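Alpha-galactosidase (Lactobacillus brevis, PDB 3MI6) probably hydrolyses terminal, non-reducing alpha-D-galactose residues from alpha-D-galactosides, including galactose oligosaccharides, galactomannans and galactolipids, as a member of glycosyl hydrolase family 36. Local coordinates at residues D17-I22 and L298-A303; G32-G37 and Q47-Q52; L184-A189 and M233-P238; G245-F250 and N306-Q311. One frame throughout, in Å; residues are numbered along the deposited sequence.

Contact 1 (D17-I22 and L298-A303)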
loop_
_atom_site.group_PDB
_atom_site.type_symbol
_atom_site.label_atom_id
_atom_site.label_comp_id
_atom_site.label_asym_id
_atom_site.label_seq_id
_atom_site.Cartn_x
_atom_site.Cartn_y
_atom_site.Cartn_z
ATOM N N ASP D 17 -21.853 23.371 -16.993
ATOM C CA ASP D 17 -22.386 22.268 -17.763
ATOM C C ASP D 17 -22.543 20.965 -16.950
ATOM O O ASP D 17 -23.519 20.228 -17.149
ATOM C CB ASP D 17 -21.580 22.053 -19.040
ATOM C CG ASP D 17 -21.838 23.138 -20.066
ATOM O OD1 ASP D 17 -22.754 23.949 -19.811
ATOM O OD2 ASP D 17 -21.144 23.185 -21.111
ATOM N N HIS D 18 -21.628 20.694 -16.012
ATOM C CA HIS D 18 -21.643 19.406 -15.304
ATOM C C HIS D 18 -21.512 19.483 -13.784
ATOM O O HIS D 18 -21.618 18.464 -13.100
ATOM C CB HIS D 18 -20.590 18.460 -15.893
ATOM C CG HIS D 18 -20.624 18.395 -17.387
ATOM N ND1 HIS D 18 -19.832 19.193 -18.183
ATOM C CD2 HIS D 18 -21.380 17.653 -18.231
ATOM C CE1 HIS D 18 -20.093 18.939 -19.454
ATOM N NE2 HIS D 18 -21.026 18.006 -19.511
ATOM N N THR D 19 -21.293 20.676 -13.244
ATOM C CA THR D 19 -21.145 20.793 -11.797
ATOM C C THR D 19 -22.180 21.699 -11.104
ATOM O O THR D 19 -22.847 22.521 -11.743
ATOM C CB THR D 19 -19.684 21.171 -11.410
ATOM O OG1 THR D 19 -19.473 22.584 -11.500
ATOM C CG2 THR D 19 -18.702 20.475 -12.335
ATOM N N SER D 20 -22.309 21.529 -9.792
ATOM C CA SER D 20 -23.157 22.387 -8.976
ATOM C C SER D 20 -22.433 22.796 -7.715
ATOM O O SER D 20 -22.121 21.963 -6.875
ATOM C CB SER D 20 -24.457 21.675 -8.575
ATOM O OG SER D 20 -25.301 21.452 -9.693
ATOM N N TYR D 21 -22.171 24.086 -7.583
ATOM C CA TYR D 21 -21.661 24.667 -6.353
ATOM C C TYR D 21 -22.868 25.358 -5.713
ATOM O O TYR D 21 -23.491 26.214 -6.331
ATOM C CB TYR D 21 -20.579 25.681 -6.717
ATOM C CG TYR D 21 -19.712 26.208 -5.584
ATOM C CD1 TYR D 21 -20.211 27.112 -4.660
ATOM C CD2 TYR D 21 -18.372 25.844 -5.483
ATOM C CE1 TYR D 21 -19.421 27.607 -3.648
ATOM C CE2 TYR D 21 -17.569 26.338 -4.483
ATOM C CZ TYR D 21 -18.095 27.223 -3.568
ATOM O OH TYR D 21 -17.297 27.713 -2.561
ATOM N N ILE D 22 -23.223 24.966 -4.496
ATOM C CA ILE D 22 -24.400 25.505 -3.839
ATOM C C ILE D 22 -24.068 25.988 -2.427
ATOM O O ILE D 22 -23.467 25.245 -1.638
ATOM C CB ILE D 22 -25.499 24.439 -3.697
ATOM C CG1 ILE D 22 -25.771 23.739 -5.027
ATOM C CG2 ILE D 22 -26.772 25.041 -3.134
ATOM C CD1 ILE D 22 -26.626 22.458 -4.868
ATOM N N LEU D 298 -11.330 27.301 -9.451
ATOM C CA LEU D 298 -11.860 26.034 -8.947
ATOM C C LEU D 298 -12.506 25.207 -10.064
ATOM O O LEU D 298 -13.024 25.749 -11.047
ATOM C CB LEU D 298 -12.887 26.272 -7.851
ATOM C CG LEU D 298 -12.422 26.094 -6.409
ATOM C CD1 LEU D 298 -11.343 27.125 -6.093
ATOM C CD2 LEU D 298 -13.577 26.249 -5.437
ATOM N N SER D 299 -12.476 23.886 -9.909
ATOM C CA SER D 299 -12.960 22.992 -10.954
ATOM C C SER D 299 -13.159 21.563 -10.455
ATOM O O SER D 299 -12.471 21.099 -9.535
ATOM C CB SER D 299 -12.001 23.003 -12.143
ATOM O OG SER D 299 -12.667 22.589 -13.312
ATOM N N TYR D 300 -14.115 20.880 -11.065
ATOM C CA TYR D 300 -14.393 19.506 -10.732
ATOM C C TYR D 300 -14.736 18.750 -12.003
ATOM O O TYR D 300 -15.147 19.341 -12.997
ATOM C CB TYR D 300 -15.543 19.398 -9.743
ATOM C CG TYR D 300 -16.049 17.971 -9.577
ATOM C CD1 TYR D 300 -16.924 17.410 -10.504
ATOM C CD2 TYR D 300 -15.650 17.187 -8.495
ATOM C CE1 TYR D 300 -17.380 16.118 -10.374
ATOM C CE2 TYR D 300 -16.110 15.884 -8.346
ATOM C CZ TYR D 300 -16.977 15.355 -9.292
ATOM O OH TYR D 300 -17.435 14.059 -9.161
ATOM N N THR D 301 -14.549 17.437 -11.956
ATOM C CA THR D 301 -15.015 16.546 -13.004
ATOM C C THR D 301 -15.118 15.137 -12.440
ATOM O O THR D 301 -14.529 14.831 -11.409
ATOM C CB THR D 301 -14.082 16.539 -14.222
ATOM O OG1 THR D 301 -14.631 15.672 -15.208
ATOM C CG2 THR D 301 -12.729 16.024 -13.850
ATOM N N SER D 302 -15.880 14.281 -13.108
ATOM C CA SER D 302 -15.994 12.888 -12.694
ATOM C C SER D 302 -15.317 12.037 -13.749
ATOM O O SER D 302 -15.265 10.802 -13.652
ATOM C CB SER D 302 -17.462 12.488 -12.596
ATOM O OG SER D 302 -18.136 13.280 -11.638
ATOM N N ALA D 303 -14.804 12.713 -14.768
ATOM C CA ALA D 303 -14.262 12.042 -15.914
ATOM C C ALA D 303 -12.727 11.927 -15.882
ATOM O O ALA D 303 -12.084 11.671 -16.915
ATOM C CB ALA D 303 -14.745 12.715 -17.164
#
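Thr19 and Tyr300 are the nearest backbone pair between 17-22 and 298-303, with their CA atoms 7.0 Å apart. The strands meet mainly through side chains. Thr19 and Tyr21 point toward the other strand, and Leu298 and Tyr300 point back at them. The methyl CG2 of Thr19 lies 3.8 Å from the carbonyl O of Tyr300. It also meets the Tyr300 ring obliquely, 4.0 Å from CD1. This methyl stands opposite the carbonyl carbon of Thr19, while OG1 is hydrogen-bonded to Thr16 OG1. Further along, Tyr21 has its ring opposite its own backbone N (chi1 -168°). CE2 of Tyr21 then comes within 4.1 Å of CD2 of Leu298, again at a slant to the ring. The Tyr21 hydroxyl has polar partners of its own, Glu76 and Lys162. Tyr300 OH shares a 2.7 Å hydrogen bond with Ser302 OG. After the strand, Ala303 N donates to Thr301 OG1 at 3.0 Å and forms an ST turn. Strand 19-25 belongs to the small N-terminal antiparallel sheet and strand 290-301 to the nine-stranded one. Inward-facing side chains meeting between two sheets in this way are typical of the face-to-face packing of a beta-sandwich.

Contact 2 (G32-G37 and Q47-Q52)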
loop_
_atom_site.group_PDB
_atom_site.type_symbol
_atom_site.label_atom_id
_atom_site.label_comp_id
_atom_site.label_asym_id
_atom_site.label_seq_id
_atom_site.Cartn_x
_atom_site.Cartn_y
_atom_site.Cartn_z
ATOM N N GLY D 32 -23.331 29.493 4.301
ATOM C CA GLY D 32 -23.133 28.077 4.578
ATOM C C GLY D 32 -23.023 27.253 3.311
ATOM O O GLY D 32 -23.906 27.239 2.455
ATOM N N GLN D 33 -21.901 26.566 3.184
ATOM C CA GLN D 33 -21.623 25.756 2.012
ATOM C C GLN D 33 -22.501 24.527 2.089
ATOM O O GLN D 33 -22.614 23.920 3.151
ATOM C CB GLN D 33 -20.150 25.380 2.011
ATOM C CG GLN D 33 -19.814 24.175 1.232
ATOM C CD GLN D 33 -19.992 24.372 -0.240
ATOM O OE1 GLN D 33 -19.933 25.496 -0.764
ATOM N NE2 GLN D 33 -20.199 23.266 -0.936
ATOM N N ILE D 34 -23.152 24.183 0.980
ATOM C CA ILE D 34 -24.064 23.040 0.975
ATOM C C ILE D 34 -23.499 21.843 0.184
ATOM O O ILE D 34 -23.542 20.705 0.645
ATOM C CB ILE D 34 -25.463 23.415 0.399
ATOM C CG1 ILE D 34 -25.933 24.758 0.935
ATOM C CG2 ILE D 34 -26.503 22.356 0.739
ATOM C CD1 ILE D 34 -27.352 25.049 0.580
ATOM N N TYR D 35 -22.969 22.104 -1.004
ATOM C CA TYR D 35 -22.572 21.020 -1.884
ATOM C C TYR D 35 -21.769 21.477 -3.100
ATOM O O TYR D 35 -22.085 22.491 -3.720
ATOM C CB TYR D 35 -23.812 20.254 -2.346
ATOM C CG TYR D 35 -23.525 19.333 -3.494
ATOM C CD1 TYR D 35 -23.032 18.045 -3.276
ATOM C CD2 TYR D 35 -23.729 19.746 -4.801
ATOM C CE1 TYR D 35 -22.760 17.190 -4.348
ATOM C CE2 TYR D 35 -23.457 18.912 -5.862
ATOM C CZ TYR D 35 -22.972 17.640 -5.632
ATOM O OH TYR D 35 -22.713 16.822 -6.700
ATOM N N TYR D 36 -20.730 20.723 -3.439
ATOM C CA TYR D 36 -19.950 20.981 -4.651
ATOM C C TYR D 36 -19.599 19.613 -5.182
ATOM O O TYR D 36 -19.018 18.793 -4.471
ATOM C CB TYR D 36 -18.702 21.831 -4.356
ATOM C CG TYR D 36 -17.898 22.261 -5.575
ATOM C CD1 TYR D 36 -18.475 22.334 -6.838
ATOM C CD2 TYR D 36 -16.558 22.618 -5.454
ATOM C CE1 TYR D 36 -17.729 22.733 -7.958
ATOM C CE2 TYR D 36 -15.801 23.015 -6.563
ATOM C CZ TYR D 36 -16.387 23.069 -7.815
ATOM O OH TYR D 36 -15.627 23.461 -8.909
ATOM N N GLY D 37 -20.011 19.341 -6.412
ATOM C CA GLY D 37 -19.942 17.993 -6.943
ATOM C C GLY D 37 -20.535 17.966 -8.331
ATOM O O GLY D 37 -20.708 19.014 -8.943
ATOM N N GLN D 47 -33.123 21.297 2.874
ATOM C CA GLN D 47 -33.248 21.069 4.311
ATOM C C GLN D 47 -32.477 19.837 4.718
ATOM O O GLN D 47 -31.898 19.777 5.797
ATOM C CB GLN D 47 -34.719 20.927 4.733
ATOM C CG GLN D 47 -35.503 22.245 4.790
ATOM C CD GLN D 47 -36.941 22.060 5.283
ATOM O OE1 GLN D 47 -37.270 21.037 5.891
ATOM N NE2 GLN D 47 -37.798 23.056 5.025
ATOM N N ASN D 48 -32.473 18.851 3.836
ATOM C CA ASN D 48 -31.825 17.582 4.120
ATOM C C ASN D 48 -30.319 17.723 4.270
ATOM O O ASN D 48 -29.748 17.338 5.288
ATOM C CB ASN D 48 -32.144 16.557 3.030
ATOM C CG ASN D 48 -31.405 15.255 3.227
ATOM O OD1 ASN D 48 -31.642 14.537 4.200
ATOM N ND2 ASN D 48 -30.501 14.939 2.298
ATOM N N LEU D 49 -29.683 18.263 3.240
ATOM C CA LEU D 49 -28.241 18.431 3.247
ATOM C C LEU D 49 -27.754 19.352 4.379
ATOM O O LEU D 49 -26.589 19.290 4.786
ATOM C CB LEU D 49 -27.782 18.959 1.888
ATOM C CG LEU D 49 -28.110 17.995 0.750
ATOM C CD1 LEU D 49 -27.942 18.660 -0.612
ATOM C CD2 LEU D 49 -27.239 16.761 0.860
HETATM N N MSE D 50 -28.654 20.186 4.899
HETATM C CA MSE D 50 -28.293 21.192 5.889
HETATM C C MSE D 50 -28.643 20.793 7.317
HETATM O O MSE D 50 -28.610 21.626 8.228
HETATM C CB MSE D 50 -28.948 22.530 5.535
HETATM C CG MSE D 50 -28.241 23.268 4.416
HETATM SE SE MSE D 50 -26.381 23.697 4.899
HETATM C CE MSE D 50 -26.724 25.362 5.849
ATOM N N SER D 51 -28.965 19.521 7.517
ATOM C CA SER D 51 -29.345 19.037 8.834
ATOM C C SER D 51 -28.284 19.360 9.889
ATOM O O SER D 51 -27.091 19.409 9.592
ATOM C CB SER D 51 -29.610 17.535 8.791
ATOM O OG SER D 51 -30.518 17.213 7.755
ATOM N N GLN D 52 -28.726 19.570 11.123
ATOM C CA GLN D 52 -27.829 19.922 12.217
ATOM C C GLN D 52 -28.122 19.082 13.436
ATOM O O GLN D 52 -29.281 18.935 13.822
ATOM C CB GLN D 52 -27.998 21.395 12.586
ATOM C CG GLN D 52 -27.893 22.337 11.408
ATOM C CD GLN D 52 -27.613 23.758 11.835
ATOM O OE1 GLN D 52 -27.446 24.646 10.998
ATOM N NE2 GLN D 52 -27.547 23.982 13.145
#
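Gln33 meets Met50, a selenomethionine, through its main chain: Gln33 O is 4.2 Å from Met50 SE. Its side chain starts off away from 47-52. Ile34 comes next and carries most of the contact with both of its branches. Its CG2, opposite the backbone N, reaches 3.8 Å from CB of Leu49. The same methyl is 4.2 Å from CD1 of Leu49 and lies equally close to CG of Met50. The other branch, CG1, lies 4.1 Å from Met50 SE. Ile34 crosses both partners at about a right angle. The turn at chi2 (-61°) brings the selenium of Met50 to the isoleucine, and a second bend at chi3 sets the end methyl CE. Tyr35 starts toward the loop, but its ring leads off. One face of that ring carries the backbone N of Gly37 near its rim, and its OH is hydrogen-bonded to Pro38 O. The loop has its own turn, type I from Asn48 to Ser51. Asn48 O accepts there from both Ser51 N and Ser51 OG, the latter at 2.6 Å. Ile34 and Tyr35 both face Ile22 in a classic beta bulge in the pairing of strand 31-36 with strand 19-25. Tyr36 packs on Leu298 and Tyr300 of strand 290-301, and Leu49 on Gly711 of a second subunit.

Contact 3 (L184-A189 and M233-P238); sequences LDLPDA and MMLARP
Arg237 and Asp188 approach from opposite directions and join in a salt bridge. From CB the arginine chain passes to CG, which stands beside the backbone N, and then bends at chi2 (-65°). CB, CG and CD carry the chain across without meeting Asp188. Beyond the bend the chain runs extended through NE to CZ, and the guanidinium is turned edge-on to the carboxylate. The two groups are nearly coplanar, their planes 10° apart. NH1 donates to Asp188 OD1 at 2.8 Å, and NH2 donates to Asp188 OD2 at 3.2 Å with an N-H...O angle of 158°. Both oxygens are approached on their syn side. The grip is end-on, by NH1 and NH2. The paired bonds fix the rotation of both flat groups. The bridge lies just past the ends of strands 174-186 and 233-236, which belong to two different antiparallel sheets of the N-terminal beta-sandwich domain. Within the strands the contact is apolar. Leu186 and Leu235 reach toward each other tip to tip, with their CD1 atoms 3.8 Å apart, and both also pack on Ile272. Asn190 adds backbone bonds to both members of the charged pair: its N donates to Asp188 OD1 and its O accepts from Arg237 NH1. Nearby, Pro187 packs on Arg681 of a second subunit.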
loop_
_atom_site.group_PDB
_atom_site.type_symbol
_atom_site.label_atom_id
_atom_site.label_comp_id
_atom_site.label_asym_id
_atom_site.label_seq_id
_atom_site.Cartn_x
_atom_site.Cartn_y
_atom_site.Cartn_z
ATOM N N LEU D 184 -13.107 26.188 0.632
ATOM C CA LEU D 184 -14.059 25.148 0.263
ATOM C C LEU D 184 -14.145 24.116 1.356
ATOM O O LEU D 184 -13.157 23.471 1.689
ATOM C CB LEU D 184 -13.693 24.461 -1.055
ATOM C CG LEU D 184 -14.603 23.247 -1.320
ATOM C CD1 LEU D 184 -16.102 23.655 -1.306
ATOM C CD2 LEU D 184 -14.245 22.448 -2.598
ATOM N N ASP D 185 -15.333 23.950 1.913
ATOM C CA ASP D 185 -15.548 22.879 2.863
ATOM C C ASP D 185 -16.276 21.723 2.187
ATOM O O ASP D 185 -17.307 21.928 1.540
ATOM C CB ASP D 185 -16.335 23.375 4.075
ATOM C CG ASP D 185 -15.516 24.289 4.981
ATOM O OD1 ASP D 185 -14.261 24.257 4.913
ATOM O OD2 ASP D 185 -16.130 25.029 5.781
ATOM N N LEU D 186 -15.724 20.516 2.326
ATOM C CA LEU D 186 -16.363 19.305 1.837
ATOM C C LEU D 186 -16.736 18.428 3.017
ATOM O O LEU D 186 -16.114 18.513 4.081
ATOM C CB LEU D 186 -15.427 18.554 0.906
ATOM C CG LEU D 186 -14.960 19.283 -0.356
ATOM C CD1 LEU D 186 -13.784 18.534 -0.990
ATOM C CD2 LEU D 186 -16.103 19.465 -1.345
ATOM N N PRO D 187 -17.751 17.568 2.824
ATOM C CA PRO D 187 -18.371 16.744 3.866
ATOM C C PRO D 187 -17.549 15.528 4.323
ATOM O O PRO D 187 -17.899 14.964 5.354
ATOM C CB PRO D 187 -19.662 16.260 3.194
ATOM C CG PRO D 187 -19.739 16.976 1.884
ATOM C CD PRO D 187 -18.375 17.328 1.514
ATOM N N ASP D 188 -16.525 15.121 3.576
ATOM C CA ASP D 188 -15.645 14.008 3.980
ATOM C C ASP D 188 -14.171 14.219 3.602
ATOM O O ASP D 188 -13.802 15.233 3.015
ATOM C CB ASP D 188 -16.134 12.679 3.397
ATOM C CG ASP D 188 -15.877 12.560 1.893
ATOM O OD1 ASP D 188 -14.710 12.297 1.489
ATOM O OD2 ASP D 188 -16.855 12.703 1.118
ATOM N N ALA D 189 -13.323 13.253 3.921
ATOM C CA ALA D 189 -11.897 13.424 3.679
ATOM C C ALA D 189 -11.292 12.210 3.002
ATOM O O ALA D 189 -10.095 11.916 3.162
ATOM C CB ALA D 189 -11.172 13.713 4.970
HETATM N N MSE D 233 -3.085 22.375 -7.314
HETATM C CA MSE D 233 -3.191 21.114 -6.587
HETATM C C MSE D 233 -4.497 20.439 -6.926
HETATM O O MSE D 233 -5.380 21.069 -7.507
HETATM C CB MSE D 233 -3.151 21.371 -5.091
HETATM C CG MSE D 233 -4.301 22.214 -4.606
HETATM SE SE MSE D 233 -4.372 22.393 -2.669
HETATM C CE MSE D 233 -5.487 20.864 -2.242
HETATM N N MSE D 234 -4.627 19.168 -6.548
HETATM C CA MSE D 234 -5.856 18.423 -6.797
HETATM C C MSE D 234 -6.279 17.650 -5.572
HETATM O O MSE D 234 -5.436 17.285 -4.740
HETATM C CB MSE D 234 -5.680 17.473 -7.969
HETATM C CG MSE D 234 -5.327 18.192 -9.247
HETATM SE SE MSE D 234 -5.197 17.052 -10.826
HETATM C CE MSE D 234 -3.649 16.004 -10.268
ATOM N N LEU D 235 -7.590 17.446 -5.437
ATOM C CA LEU D 235 -8.113 16.462 -4.496
ATOM C C LEU D 235 -8.755 15.357 -5.307
ATOM O O LEU D 235 -9.825 15.559 -5.895
ATOM C CB LEU D 235 -9.176 17.056 -3.584
ATOM C CG LEU D 235 -8.831 17.864 -2.338
ATOM C CD1 LEU D 235 -10.061 17.886 -1.445
ATOM C CD2 LEU D 235 -7.659 17.259 -1.604
ATOM N N ALA D 236 -8.112 14.194 -5.361
ATOM C CA ALA D 236 -8.684 13.087 -6.110
ATOM C C ALA D 236 -9.319 12.073 -5.171
ATOM O O ALA D 236 -8.848 11.870 -4.047
ATOM C CB ALA D 236 -7.629 12.430 -6.971
ATOM N N ARG D 237 -10.405 11.452 -5.618
ATOM C CA ARG D 237 -10.894 10.272 -4.941
ATOM C C ARG D 237 -9.784 9.240 -5.125
ATOM O O ARG D 237 -8.981 9.365 -6.064
ATOM C CB ARG D 237 -12.201 9.818 -5.567
ATOM C CG ARG D 237 -13.382 10.717 -5.235
ATOM C CD ARG D 237 -13.693 10.687 -3.742
ATOM N NE ARG D 237 -15.013 11.233 -3.440
ATOM C CZ ARG D 237 -15.443 11.511 -2.213
ATOM N NH1 ARG D 237 -14.648 11.314 -1.169
ATOM N NH2 ARG D 237 -16.663 12.004 -2.034
ATOM N N PRO D 238 -9.715 8.236 -4.227
ATOM C CA PRO D 238 -8.582 7.289 -4.162
ATOM C C PRO D 238 -8.323 6.519 -5.450
ATOM O O PRO D 238 -7.176 6.148 -5.687
ATOM C CB PRO D 238 -8.998 6.321 -3.057
ATOM C CG PRO D 238 -9.906 7.143 -2.178
ATOM C CD PRO D 238 -10.684 8.007 -3.140
#

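Contact 4 (G245-F250 and N306-Q311); sequences GAVFGF and NQLSQQ
Leu308 projects from helix 306-311 onto strand 247-250 and makes its closest contacts with one methyl, CD2. Its CG stands opposite the backbone N (chi1 -175°), which sends the branched end straight out toward the strand. CD2 of Leu308 meets CG2 of Val247 at 3.7 Å, and the two side chains cross obliquely. Val247 presents CG2 as the methyl lying opposite its own backbone N. Past the valine, the same leucine methyl rests on the bare backbone of the strand. It is 4.0 Å from CA of Gly249 and 4.2 Å from O of Phe248. With no side chain at Gly249, the leucine packs directly on the main chain. Gly249 and Leu308 are also the nearest CA pair, at 7.2 Å. Phe248 and Phe250 point the other way. The Phe248 ring meets those of Tyr300 and Tyr36 on that far side of the sheet. The strand and helix axes come within 9.3 Å and run in broadly the same direction, 34° apart. On other sides the helix touches more of the protein: Ser309 OG bonds to Tyr565 O, and Gln310 packs on Lys637 and Tyr639. Helix 305-319 follows strand 290-301 and precedes the first strand of the barrel. Lying on the sheet face turned away from Phe248 and Phe250, it links the sandwich to the TIM barrel, consistent with the domain order of this family.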
loop_
_atom_site.group_PDB
_atom_site.type_symbol
_atom_site.label_atom_id
_atom_site.label_comp_id
_atom_site.label_asym_id
_atom_site.label_seq_id
_atom_site.Cartn_x
_atom_site.Cartn_y
_atom_site.Cartn_z
ATOM N N GLY D 245 -12.851 9.135 -13.126
ATOM C CA GLY D 245 -13.025 9.436 -11.706
ATOM C C GLY D 245 -13.011 10.884 -11.223
ATOM O O GLY D 245 -12.521 11.801 -11.901
ATOM N N ALA D 246 -13.541 11.063 -10.012
ATOM C CA ALA D 246 -13.799 12.377 -9.407
ATOM C C ALA D 246 -12.552 13.053 -8.885
ATOM O O ALA D 246 -11.702 12.416 -8.282
ATOM C CB ALA D 246 -14.778 12.236 -8.274
ATOM N N VAL D 247 -12.480 14.363 -9.075
ATOM C CA VAL D 247 -11.302 15.145 -8.710
ATOM C C VAL D 247 -11.569 16.644 -8.749
ATOM O O VAL D 247 -12.172 17.156 -9.689
ATOM C CB VAL D 247 -10.123 14.877 -9.649
ATOM C CG1 VAL D 247 -10.565 14.903 -11.124
ATOM C CG2 VAL D 247 -9.044 15.907 -9.396
ATOM N N PHE D 248 -11.120 17.340 -7.712
ATOM C CA PHE D 248 -11.152 18.794 -7.683
ATOM C C PHE D 248 -9.798 19.360 -8.052
ATOM O O PHE D 248 -8.763 18.761 -7.775
ATOM C CB PHE D 248 -11.525 19.264 -6.294
ATOM C CG PHE D 248 -12.923 18.922 -5.910
ATOM C CD1 PHE D 248 -13.195 17.756 -5.219
ATOM C CD2 PHE D 248 -13.971 19.756 -6.260
ATOM C CE1 PHE D 248 -14.498 17.444 -4.858
ATOM C CE2 PHE D 248 -15.265 19.440 -5.917
ATOM C CZ PHE D 248 -15.532 18.284 -5.210
ATOM N N GLY D 249 -9.812 20.519 -8.687
ATOM C CA GLY D 249 -8.590 21.197 -9.070
ATOM C C GLY D 249 -8.620 22.612 -8.556
ATOM O O GLY D 249 -9.633 23.286 -8.651
ATOM N N PHE D 250 -7.510 23.068 -8.004
ATOM C CA PHE D 250 -7.448 24.412 -7.458
ATOM C C PHE D 250 -6.234 25.116 -8.012
ATOM O O PHE D 250 -5.119 24.607 -7.899
ATOM C CB PHE D 250 -7.323 24.359 -5.931
ATOM C CG PHE D 250 -8.399 23.567 -5.262
ATOM C CD1 PHE D 250 -8.369 22.186 -5.273
ATOM C CD2 PHE D 250 -9.435 24.197 -4.617
ATOM C CE1 PHE D 250 -9.354 21.456 -4.658
ATOM C CE2 PHE D 250 -10.432 23.462 -3.998
ATOM C CZ PHE D 250 -10.390 22.089 -4.022
ATOM N N ASN D 306 -7.212 13.847 -16.913
ATOM C CA ASN D 306 -6.973 14.395 -18.237
ATOM C C ASN D 306 -8.053 15.426 -18.508
ATOM O O ASN D 306 -7.761 16.559 -18.954
ATOM C CB ASN D 306 -6.989 13.310 -19.307
ATOM C CG ASN D 306 -5.594 12.718 -19.592
ATOM O OD1 ASN D 306 -4.584 13.427 -19.690
ATOM N ND2 ASN D 306 -5.553 11.409 -19.757
ATOM N N GLN D 307 -9.299 15.039 -18.205
ATOM C CA GLN D 307 -10.454 15.895 -18.440
ATOM C C GLN D 307 -10.324 17.178 -17.629
ATOM O O GLN D 307 -10.548 18.272 -18.146
ATOM C CB GLN D 307 -11.759 15.164 -18.129
ATOM C CG GLN D 307 -13.024 16.029 -18.255
ATOM C CD GLN D 307 -13.234 16.637 -19.653
ATOM O OE1 GLN D 307 -13.602 17.825 -19.788
ATOM N NE2 GLN D 307 -13.004 15.832 -20.694
ATOM N N LEU D 308 -9.915 17.048 -16.370
ATOM C CA LEU D 308 -9.674 18.212 -15.537
ATOM C C LEU D 308 -8.627 19.139 -16.142
ATOM O O LEU D 308 -8.827 20.347 -16.189
ATOM C CB LEU D 308 -9.263 17.798 -14.132
ATOM C CG LEU D 308 -9.108 18.957 -13.153
ATOM C CD1 LEU D 308 -10.466 19.514 -12.752
ATOM C CD2 LEU D 308 -8.358 18.484 -11.937
ATOM N N SER D 309 -7.502 18.604 -16.606
ATOM C CA SER D 309 -6.500 19.498 -17.174
ATOM C C SER D 309 -7.014 20.121 -18.453
ATOM O O SER D 309 -6.806 21.288 -18.714
ATOM C CB SER D 309 -5.188 18.775 -17.460
ATOM O OG SER D 309 -4.562 18.390 -16.254
ATOM N N GLN D 310 -7.695 19.323 -19.258
ATOM C CA GLN D 310 -8.157 19.794 -20.558
ATOM C C GLN D 310 -9.099 21.006 -20.468
ATOM O O GLN D 310 -8.881 22.002 -21.159
ATOM C CB GLN D 310 -8.747 18.630 -21.363
ATOM C CG GLN D 310 -7.685 17.638 -21.759
ATOM C CD GLN D 310 -8.233 16.312 -22.261
ATOM O OE1 GLN D 310 -7.481 15.491 -22.791
ATOM N NE2 GLN D 310 -9.541 16.088 -22.088
ATOM N N GLN D 311 -10.114 20.927 -19.606
ATOM C CA GLN D 311 -11.094 22.000 -19.466
ATOM C C GLN D 311 -10.442 23.213 -18.840
ATOM O O GLN D 311 -10.488 24.295 -19.408
ATOM C CB GLN D 311 -12.318 21.556 -18.658
ATOM C CG GLN D 311 -12.072 21.185 -17.188
ATOM C CD GLN D 311 -13.196 20.321 -16.626
ATOM O OE1 GLN D 311 -13.822 19.554 -17.361
ATOM N NE2 GLN D 311 -13.462 20.445 -15.338
#

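In the fold
Contacts 1, 2 and 4 are buried and apolar across their segments; contact 3 is only partly buried and adds a salt bridge. Contacts 1, 3 and 4 share the nine-stranded sheet, where 233-236, 247-252 and 290-301 are successive neighbours. Contacts 1 and 3 join one face of it to other sheets, while contact 4 covers the opposite face with a helix. Contact 2 lies farthest from the centre of the chain, beside a second subunit. It shares the small sheet with contact 1 through the neighbouring strands 19-25 and 31-36. An aromatic cluster between the sheets draws on contacts 1, 2 and 4. Gln311 of contact 4 bonds to Ser299 and Tyr300 of contact 1, tying the helix to strand 290-301.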